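Side-chain contacts in mandelate racemase/muconate lactonizing enzyme family protein (Roseovarius nubinhibens ISM, PDB 3U4F), which probably acts as a magnesium-dependent hydro-lyase or related enzyme of the enolase superfamily, built around a TIM barrel: residues 85-88 / 89-92; 99-102 / 103-106; 289-292 / 293-297. All blocks are in the same frame, centred on the assembly; numbering follows the deposited sequence.

Overall arrangement
Each contact joins successive turns of one helix, contact 1 running out at its C-terminal end, yet their chemistry changes with their place in the fold. Contact 2, on helix 98-119, is buried and mainly apolar in its local packing, with its arginines turned to partners elsewhere. Contacts 1 and 3 are only partly buried and rich in charge. Contacts 1 and 2 belong to neighbouring helices of the N-terminal domain, where Thr89 packs on Met104, and both meet the second subunit. Contact 3 lies on a helix of the barrel domain and touches no other chain. A salt bridge from Asp86 to Arg292 joins contact 1 to contact 3, while Met104 packs against Arg289 to join contact 2 to it.

Contact 1: 85-88 / 89-92; sequences LDLV and TERE
Leu87 meets two flat groups of the next helical turn, the carboxylate of Glu90 and the guanidinium of Arg91. Its CD2 methyl is 3.8 Å from Glu90 OE1 and approaches the Arg91 guanidinium at a slant, more loosely. The other carboxylate oxygen, Glu90 OE2, hangs 4.3 Å from Asp86 CB. Glu90 is bound elsewhere: OE1 forms a salt bridge with Arg176 of the second subunit, much as Asp86 OD1 does with Arg292, and these two cations probably offset the nearness of Asp86 OD2 and Glu90 OE2, 5.3 Å apart. Arg91 CG, set beside the backbone N (chi1 -67°), lies 3.3 Å from Leu87 O; the chain then bends at its next two torsions.

The principle that a side-chain hydroxyl can join the helix's own bonding is worked out at Thr89. With OG1 set between the backbone N and the carbonyl carbon (chi1 66°), the hydroxyl donates to Asp86 O at 2.7 Å, arriving well to the side of the C=O direction (124°). Asp86 O also accepts from Glu90 N at 3.0 Å, and is thus gripped twice, while Thr89 CG2 rests 3.6 Å from Leu85 O. A valine in its place would probably leave Asp86 O with the Glu90 amide alone of these two donors.

Glu92 departs from helical geometry, although its N still donates to Val88 O at 2.9 Å. The arrangement is that of the last turns of an amphipathic helix in the N-terminal domain of the enolase superfamily, where Val88 packs inward on Trp72 while Glu90 faces the dimer partner.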
loop_
_atom_site.group_PDB
_atom_site.type_symbol
_atom_site.label_atom_id
_atom_site.label_comp_id
_atom_site.label_asym_id
_atom_site.label_seq_id
_atom_site.Cartn_x
_atom_site.Cartn_y
_atom_site.Cartn_z
ATOM N N LEU A 85 7.475 -9.482 12.601
ATOM C CA LEU A 85 6.858 -8.469 11.754
ATOM C C LEU A 85 7.321 -8.549 10.292
ATOM O O LEU A 85 6.508 -8.402 9.364
ATOM C CB LEU A 85 7.106 -7.063 12.327
ATOM C CG LEU A 85 6.445 -6.802 13.681
ATOM C CD1 LEU A 85 7.056 -5.556 14.352
ATOM C CD2 LEU A 85 4.897 -6.677 13.542
ATOM N N ASP A 86 8.626 -8.734 10.077
ATOM C CA ASP A 86 9.154 -8.879 8.725
ATOM C C ASP A 86 8.485 -10.062 8.043
ATOM O O ASP A 86 8.130 -10.000 6.883
ATOM C CB ASP A 86 10.666 -9.105 8.751
ATOM C CG ASP A 86 11.448 -7.811 8.878
ATOM O OD1 ASP A 86 10.863 -6.719 8.718
ATOM O OD2 ASP A 86 12.663 -7.884 9.133
ATOM N N LEU A 87 8.320 -11.140 8.786
ATOM C CA LEU A 87 7.671 -12.331 8.254
ATOM C C LEU A 87 6.251 -12.086 7.810
ATOM O O LEU A 87 5.853 -12.547 6.752
ATOM C CB LEU A 87 7.704 -13.433 9.297
ATOM C CG LEU A 87 9.066 -14.123 9.390
ATOM C CD1 LEU A 87 8.955 -15.262 10.402
ATOM C CD2 LEU A 87 9.540 -14.675 8.033
ATOM N N VAL A 88 5.484 -11.354 8.615
ATOM C CA VAL A 88 4.139 -10.926 8.203
ATOM C C VAL A 88 4.195 -10.225 6.847
ATOM O O VAL A 88 3.431 -10.570 5.948
ATOM C CB VAL A 88 3.473 -9.985 9.259
ATOM C CG1 VAL A 88 2.140 -9.459 8.742
ATOM C CG2 VAL A 88 3.268 -10.722 10.621
ATOM N N THR A 89 5.073 -9.226 6.692
ATOM C CA THR A 89 5.164 -8.504 5.414
ATOM C C THR A 89 5.590 -9.403 4.257
ATOM O O THR A 89 5.215 -9.153 3.112
ATOM C CB THR A 89 6.119 -7.259 5.438
ATOM O OG1 THR A 89 7.472 -7.691 5.641
ATOM C CG2 THR A 89 5.743 -6.308 6.558
ATOM N N GLU A 90 6.353 -10.446 4.558
ATOM C CA GLU A 90 6.804 -11.381 3.525
ATOM C C GLU A 90 5.732 -12.403 3.139
ATOM O O GLU A 90 5.586 -12.731 1.956
ATOM C CB GLU A 90 8.087 -12.066 3.988
ATOM C CG GLU A 90 9.277 -11.088 3.987
ATOM C CD GLU A 90 10.539 -11.636 4.618
ATOM O OE1 GLU A 90 10.660 -12.880 4.824
ATOM O OE2 GLU A 90 11.413 -10.796 4.915
ATOM N N ARG A 91 4.991 -12.913 4.126
ATOM C CA ARG A 91 3.891 -13.835 3.852
ATOM C C ARG A 91 2.767 -13.090 3.151
ATOM O O ARG A 91 1.971 -13.676 2.398
ATOM C CB ARG A 91 3.332 -14.431 5.150
ATOM C CG ARG A 91 4.285 -15.363 5.901
ATOM C CD ARG A 91 4.597 -16.687 5.145
ATOM N NE ARG A 91 6.034 -16.938 5.245
ATOM C CZ ARG A 91 6.925 -16.667 4.290
ATOM N NH1 ARG A 91 6.552 -16.203 3.092
ATOM N NH2 ARG A 91 8.208 -16.897 4.521
ATOM N N GLU A 92 2.676 -11.797 3.426
ATOM C CA GLU A 92 1.641 -10.982 2.814
ATOM C C GLU A 92 2.260 -10.041 1.772
ATOM O O GLU A 92 1.813 -8.905 1.621
ATOM C CB GLU A 92 0.904 -10.194 3.899
ATOM C CG GLU A 92 0.009 -11.044 4.849
ATOM C CD GLU A 92 -1.090 -11.865 4.150
ATOM O OE1 GLU A 92 -1.636 -11.414 3.131
ATOM O OE2 GLU A 92 -1.439 -12.967 4.650
#

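Contact 2: 99-102 / 103-106; sequences YLRR and AMAG
Ala103 N, Met104 N and Ala105 N donate to Tyr99 O, Leu100 O and Arg101 O respectively, each at 3.0 Å, which is the regular bonding of an unbroken alpha helix. On this frame the principal side-chain meeting is that of Leu100 with Met104, a selenomethionine here. Leu100 CG stands anti to the backbone N (chi1 -172°), which carries the branch point to 4.1 Å from Met104 SE. The two chains run at a slant to each other, not side by side. Met104 CG lies beside its own backbone N (chi1 -85°) and the chain is extended at the next torsion (chi2 161°), which brings the selenium back along the helix surface. There Met104 SE stays 3.7 Å from Leu100 O and 4.2 Å from Arg101 CG, and the bend at the last torsion only turns the CE methyl.

Two alanines also lie against the backbone of the preceding turn. Ala103 CB is 3.5 Å from Tyr99 O, and Ala105 CB likewise lies against the carbonyl oxygens of Arg101 and Arg102. This turn belongs to helix 98-119 of the N-terminal domain, the alpha-plus-beta part that accompanies the barrel throughout the enolase superfamily. Met104 carries the apolar ridge outward to Leu85, Val88 and Thr89 of helix 81-91, and Leu100 continues it to Val69 of helix 58-73.

The polar ends point to partners beyond this turn: Arg101 NH1 is bonded to Gly97 O, and Arg102, fully extended from CG to NE, gives its NE-H to Ser98 OG. At the dimer interface Arg102 NH2 reaches Lys94 O of the second subunit, the guanidinium makes a cation-pi contact with Phe95 of that subunit, and Tyr99 packs on its Tyr99.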
loop_
_atom_site.group_PDB
_atom_site.type_symbol
_atom_site.label_atom_id
_atom_site.label_comp_id
_atom_site.label_asym_id
_atom_site.label_seq_id
_atom_site.Cartn_x
_atom_site.Cartn_y
_atom_site.Cartn_z
ATOM N N TYR A 99 -2.836 -0.695 4.641
ATOM C CA TYR A 99 -3.720 -1.451 5.560
ATOM C C TYR A 99 -2.990 -2.518 6.367
ATOM O O TYR A 99 -3.213 -2.656 7.579
ATOM C CB TYR A 99 -4.949 -2.027 4.849
ATOM C CG TYR A 99 -6.121 -1.054 4.788
ATOM C CD1 TYR A 99 -6.846 -0.722 5.951
ATOM C CD2 TYR A 99 -6.518 -0.482 3.580
ATOM C CE1 TYR A 99 -7.915 0.142 5.908
ATOM C CE2 TYR A 99 -7.590 0.422 3.530
ATOM C CZ TYR A 99 -8.298 0.699 4.683
ATOM O OH TYR A 99 -9.363 1.573 4.630
ATOM N N LEU A 100 -2.115 -3.267 5.709
ATOM C CA LEU A 100 -1.407 -4.313 6.413
ATOM C C LEU A 100 -0.601 -3.726 7.580
ATOM O O LEU A 100 -0.556 -4.313 8.663
ATOM C CB LEU A 100 -0.493 -5.094 5.478
ATOM C CG LEU A 100 0.154 -6.365 6.092
ATOM C CD1 LEU A 100 -0.850 -7.487 6.297
ATOM C CD2 LEU A 100 1.330 -6.869 5.206
ATOM N N ARG A 101 0.053 -2.596 7.327
ATOM C CA ARG A 101 0.869 -1.956 8.326
ATOM C C ARG A 101 0.061 -1.310 9.448
ATOM O O ARG A 101 0.440 -1.405 10.630
ATOM C CB ARG A 101 1.909 -1.041 7.631
ATOM C CG ARG A 101 2.951 -1.928 6.894
ATOM C CD ARG A 101 3.368 -1.446 5.528
ATOM N NE ARG A 101 4.252 -2.410 4.867
ATOM C CZ ARG A 101 3.828 -3.403 4.073
ATOM N NH1 ARG A 101 2.530 -3.581 3.827
ATOM N NH2 ARG A 101 4.708 -4.243 3.535
ATOM N N ARG A 102 -1.078 -0.709 9.111
ATOM C CA ARG A 102 -1.966 -0.152 10.138
ATOM C C ARG A 102 -2.413 -1.259 11.100
ATOM O O ARG A 102 -2.561 -1.020 12.312
ATOM C CB ARG A 102 -3.202 0.500 9.505
ATOM C CG ARG A 102 -2.918 1.786 8.680
ATOM C CD ARG A 102 -4.128 2.125 7.826
ATOM N NE ARG A 102 -3.954 3.332 7.012
ATOM C CZ ARG A 102 -4.570 4.492 7.257
ATOM N NH1 ARG A 102 -5.397 4.643 8.316
ATOM N NH2 ARG A 102 -4.333 5.512 6.473
ATOM N N ALA A 103 -2.614 -2.463 10.550
ATOM C CA ALA A 103 -3.091 -3.612 11.327
ATOM C C ALA A 103 -1.950 -4.141 12.220
ATOM O O ALA A 103 -2.117 -4.361 13.425
ATOM C CB ALA A 103 -3.597 -4.721 10.354
HETATM N N MSE A 104 -0.787 -4.311 11.623
HETATM C CA MSE A 104 0.375 -4.809 12.360
HETATM C C MSE A 104 0.692 -3.906 13.560
HETATM O O MSE A 104 1.125 -4.365 14.633
HETATM C CB MSE A 104 1.573 -4.801 11.414
HETATM C CG MSE A 104 1.710 -6.032 10.518
HETATM SE SE MSE A 104 2.909 -5.593 8.973
HETATM C CE MSE A 104 4.521 -5.125 9.968
ATOM N N ALA A 105 0.479 -2.609 13.360
ATOM C CA ALA A 105 0.749 -1.613 14.385
ATOM C C ALA A 105 -0.054 -1.859 15.657
ATOM O O ALA A 105 0.447 -1.584 16.769
ATOM C CB ALA A 105 0.464 -0.179 13.830
ATOM N N GLY A 106 -1.296 -2.321 15.513
ATOM C CA GLY A 106 -2.137 -2.614 16.683
ATOM C C GLY A 106 -1.592 -3.778 17.495
ATOM O O GLY A 106 -1.661 -3.792 18.728
#

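Contact 3: 289-292 / 293-297; sequences RTLR and VARMA
Leu291 lies under one face of the Arg295 guanidinium, with CB 3.4 Å from NH2. The carbonyl oxygen Leu291 O sits on the same face, 3.6 Å from the guanidinium plane and shifted toward its rim. From the adjacent position Arg292 CG comes within 3.8 Å of Arg295 NH1. The bend in the Arg295 chain at chi3 (-143°) turns the flat group over this surface. Nearer the backbone, Arg295 CG passes 3.3 Å from Leu291 O. That oxygen, Leu291 O, also accepts from Arg295 N at 2.8 Å. Further along, Met296, a selenomethionine, lays its CG 3.3 Å from Arg292 O.

Farther out, Leu291 packs on Leu127 and Ile325, while Val293 rests on Leu262 and Trp265 of helix 262-270. Thr290 OG1 bonds to Gly286 O, tying this barrel-domain helix to the residues before it.

Chemically, Arg295 is supported by hydrocarbon and by a carbonyl oxygen whose partial negative charge would probably favour the cation above it. Arg292 NE and Arg295 NH1 are 5.8 Å apart, so the charged groups are not in contact, and with Arg292 paired to Asp86, mutual repulsion is likely to be modest.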
loop_
_atom_site.group_PDB
_atom_site.type_symbol
_atom_site.label_atom_id
_atom_site.label_comp_id
_atom_site.label_asym_id
_atom_site.label_seq_id
_atom_site.Cartn_x
_atom_site.Cartn_y
_atom_site.Cartn_z
ATOM N N ARG A 289 9.061 -1.054 14.027
ATOM C CA ARG A 289 9.396 -0.512 12.705
ATOM C C ARG A 289 9.725 0.975 12.785
ATOM O O ARG A 289 10.602 1.447 12.052
ATOM C CB ARG A 289 8.250 -0.795 11.719
ATOM C CG ARG A 289 8.183 -2.327 11.413
ATOM C CD ARG A 289 6.842 -2.717 10.775
ATOM N NE ARG A 289 6.542 -1.887 9.606
ATOM C CZ ARG A 289 6.963 -2.096 8.365
ATOM N NH1 ARG A 289 7.704 -3.174 8.053
ATOM N NH2 ARG A 289 6.613 -1.223 7.417
ATOM N N THR A 290 9.072 1.709 13.689
ATOM C CA THR A 290 9.451 3.131 13.843
ATOM C C THR A 290 10.908 3.268 14.387
ATOM O O THR A 290 11.655 4.147 13.999
ATOM C CB THR A 290 8.422 3.905 14.706
ATOM O OG1 THR A 290 7.115 3.774 14.131
ATOM C CG2 THR A 290 8.762 5.405 14.808
ATOM N N LEU A 291 11.302 2.377 15.293
ATOM C CA LEU A 291 12.644 2.430 15.825
ATOM C C LEU A 291 13.674 2.125 14.751
ATOM O O LEU A 291 14.786 2.678 14.772
ATOM C CB LEU A 291 12.791 1.466 16.996
ATOM C CG LEU A 291 12.055 1.916 18.248
ATOM C CD1 LEU A 291 11.998 0.731 19.211
ATOM C CD2 LEU A 291 12.743 3.111 18.883
ATOM N N ARG A 292 13.324 1.225 13.837
ATOM C CA ARG A 292 14.169 0.981 12.663
ATOM C C ARG A 292 14.382 2.251 11.829
ATOM O O ARG A 292 15.514 2.555 11.439
ATOM C CB ARG A 292 13.625 -0.176 11.796
ATOM C CG ARG A 292 13.672 -1.514 12.505
ATOM C CD ARG A 292 13.084 -2.630 11.611
ATOM N NE ARG A 292 13.849 -2.766 10.357
ATOM C CZ ARG A 292 13.621 -3.702 9.441
ATOM N NH1 ARG A 292 12.634 -4.586 9.649
ATOM N NH2 ARG A 292 14.359 -3.749 8.311
ATOM N N VAL A 293 13.312 3.002 11.593
ATOM C CA VAL A 293 13.425 4.284 10.909
ATOM C C VAL A 293 14.254 5.295 11.727
ATOM O O VAL A 293 15.134 5.972 11.180
ATOM C CB VAL A 293 12.043 4.843 10.527
ATOM C CG1 VAL A 293 12.133 6.295 10.033
ATOM C CG2 VAL A 293 11.422 3.957 9.456
ATOM N N ALA A 294 13.989 5.382 13.022
ATOM C CA ALA A 294 14.763 6.280 13.889
ATOM C C ALA A 294 16.237 5.935 13.832
ATOM O O ALA A 294 17.086 6.837 13.821
ATOM C CB ALA A 294 14.275 6.200 15.347
ATOM N N ARG A 295 16.559 4.636 13.836
ATOM C CA ARG A 295 17.984 4.219 13.767
ATOM C C ARG A 295 18.644 4.570 12.427
ATOM O O ARG A 295 19.799 5.006 12.409
ATOM C CB ARG A 295 18.169 2.738 14.075
ATOM C CG ARG A 295 18.023 2.401 15.561
ATOM C CD ARG A 295 18.103 0.876 15.783
ATOM N NE ARG A 295 17.172 0.470 16.846
ATOM C CZ ARG A 295 16.157 -0.388 16.693
ATOM N NH1 ARG A 295 15.928 -0.991 15.527
ATOM N NH2 ARG A 295 15.387 -0.664 17.737
HETATM N N MSE A 296 17.929 4.364 11.308
HETATM C CA MSE A 296 18.434 4.824 10.002
HETATM C C MSE A 296 18.699 6.338 10.012
HETATM O O MSE A 296 19.758 6.806 9.535
HETATM C CB MSE A 296 17.425 4.528 8.885
HETATM C CG MSE A 296 17.145 3.056 8.647
HETATM SE SE MSE A 296 15.868 2.983 7.138
HETATM C CE MSE A 296 14.638 1.579 7.799
ATOM N N ALA A 297 17.737 7.089 10.546
ATOM C CA ALA A 297 17.871 8.546 10.680
ATOM C C ALA A 297 19.047 8.938 11.585
ATOM O O ALA A 297 19.815 9.876 11.277
ATOM C CB ALA A 297 16.552 9.156 11.212
#